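Local coordinates for putative Chlorite dismutase TA0507 (PDB 3DTZ), which is of unknown function but, as a member of the chlorite dismutase family, probably binds heme and may act as an oxidoreductase, at residues L90-L93 with A94-V98. Numbering follows the deposited sequence.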
# COMPACT_ATOMS: atom_id res chain seq x y z
N LEU D 90 -8.52 15.61 -26.75
CA LEU D 90 -9.27 16.35 -25.75
C LEU D 90 -9.21 15.68 -24.38
O LEU D 90 -9.28 16.36 -23.37
CB LEU D 90 -10.71 16.59 -26.19
CG LEU D 90 -10.88 17.50 -27.43
CD1 LEU D 90 -12.34 17.75 -27.63
CD2 LEU D 90 -10.12 18.82 -27.24
N MSE D 91 -9.10 14.36 -24.34
CA MSE D 91 -9.08 13.66 -23.04
C MSE D 91 -7.77 13.97 -22.29
O MSE D 91 -7.78 14.21 -21.08
CB MSE D 91 -9.28 12.13 -23.22
CG MSE D 91 -10.68 11.74 -23.77
SE MSE D 91 -12.14 12.41 -22.65
CE MSE D 91 -12.02 11.21 -21.16
N ILE D 92 -6.65 13.96 -23.01
CA ILE D 92 -5.37 14.26 -22.33
C ILE D 92 -5.29 15.76 -21.96
O ILE D 92 -4.84 16.13 -20.87
CB ILE D 92 -4.14 13.76 -23.14
CG1 ILE D 92 -2.82 14.08 -22.38
CG2 ILE D 92 -4.09 14.33 -24.55
CD1 ILE D 92 -2.76 13.40 -21.05
N LEU D 93 -5.79 16.62 -22.85
CA LEU D 93 -5.86 18.08 -22.56
C LEU D 93 -6.70 18.40 -21.31
O LEU D 93 -6.33 19.27 -20.48
CB LEU D 93 -6.41 18.84 -23.77
CG LEU D 93 -5.38 19.02 -24.89
CD1 LEU D 93 -6.07 19.50 -26.13
CD2 LEU D 93 -4.26 19.99 -24.45
N ALA D 94 -7.81 17.69 -21.17
CA ALA D 94 -8.70 17.87 -20.02
C ALA D 94 -8.00 17.42 -18.75
O ALA D 94 -8.00 18.14 -17.76
CB ALA D 94 -9.97 17.06 -20.22
N LYS D 95 -7.35 16.26 -18.80
CA LYS D 95 -6.63 15.76 -17.60
C LYS D 95 -5.54 16.76 -17.18
O LYS D 95 -5.40 17.10 -16.01
CB LYS D 95 -6.06 14.35 -17.84
CG LYS D 95 -5.21 13.80 -16.64
CD LYS D 95 -3.72 14.14 -16.87
CE LYS D 95 -2.82 13.58 -15.72
NZ LYS D 95 -1.39 13.76 -16.10
N GLU D 96 -4.81 17.28 -18.15
CA GLU D 96 -3.71 18.22 -17.83
C GLU D 96 -4.23 19.55 -17.30
O GLU D 96 -3.61 20.13 -16.42
CB GLU D 96 -2.86 18.47 -19.05
CG GLU D 96 -2.00 17.25 -19.38
CD GLU D 96 -1.36 17.33 -20.73
OE1 GLU D 96 -1.83 18.09 -21.63
OE2 GLU D 96 -0.38 16.58 -20.90
N ARG D 97 -5.37 19.98 -17.83
CA ARG D 97 -6.01 21.21 -17.39
C ARG D 97 -6.44 21.11 -15.92
O ARG D 97 -6.18 22.03 -15.12
CB ARG D 97 -7.24 21.48 -18.27
CG ARG D 97 -8.09 22.70 -17.84
CD ARG D 97 -7.36 24.00 -18.10
NE ARG D 97 -8.23 25.16 -17.80
CZ ARG D 97 -8.48 25.60 -16.57
NH1 ARG D 97 -7.92 24.99 -15.53
NH2 ARG D 97 -9.27 26.65 -16.37
N VAL D 98 -7.17 20.05 -15.60
CA VAL D 98 -7.62 19.80 -14.23
C VAL D 98 -6.39 19.64 -13.30
O VAL D 98 -6.28 20.28 -12.26
CB VAL D 98 -8.56 18.58 -14.15
CG1 VAL D 98 -8.88 18.26 -12.67
CG2 VAL D 98 -9.86 18.88 -14.95
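Four consecutive i to i+4 hydrogen bonds join residues 90-93 to 94-97, from Ala94 N to Leu90 O (3.0 Å) through to Arg97 N to Leu93 O (2.9 Å). This is regular alpha-helix, part of helix 88-102, which lies on the curved antiparallel sheet of the chlorite dismutase fold, and it illustrates how one helix can serve both the core of its own subunit and an interface with a second. Met91, a selenomethionine, Ala94 and Val98 pack inward on strands 25-33 and 79-85 or helix 41-60, whereas Ile92, Lys95 and Glu96 meet a second subunit. On that outer face Glu96 runs back along the helix: its CG stands beside the backbone N (chi1 -72°) and the chain is extended beyond it, which brings the carboxylate across Ile92 at a slant, with OE2 3.8 Å from Ile92 CG1. Glu96 OE1 forms a salt bridge with Arg71 of the second subunit, and Lys95 NZ hydrogen-bonds to the backbone carbonyls of Ser72 and Ser77 there. With an alanine here, Arg71 of the second subunit would probably be left without its carboxylate mate, and Ile92 CG1 and CD1 would lose the group they rest against. Even the aliphatic part of Glu96 packs closely, CG lying 3.4 Å from Ile92 O.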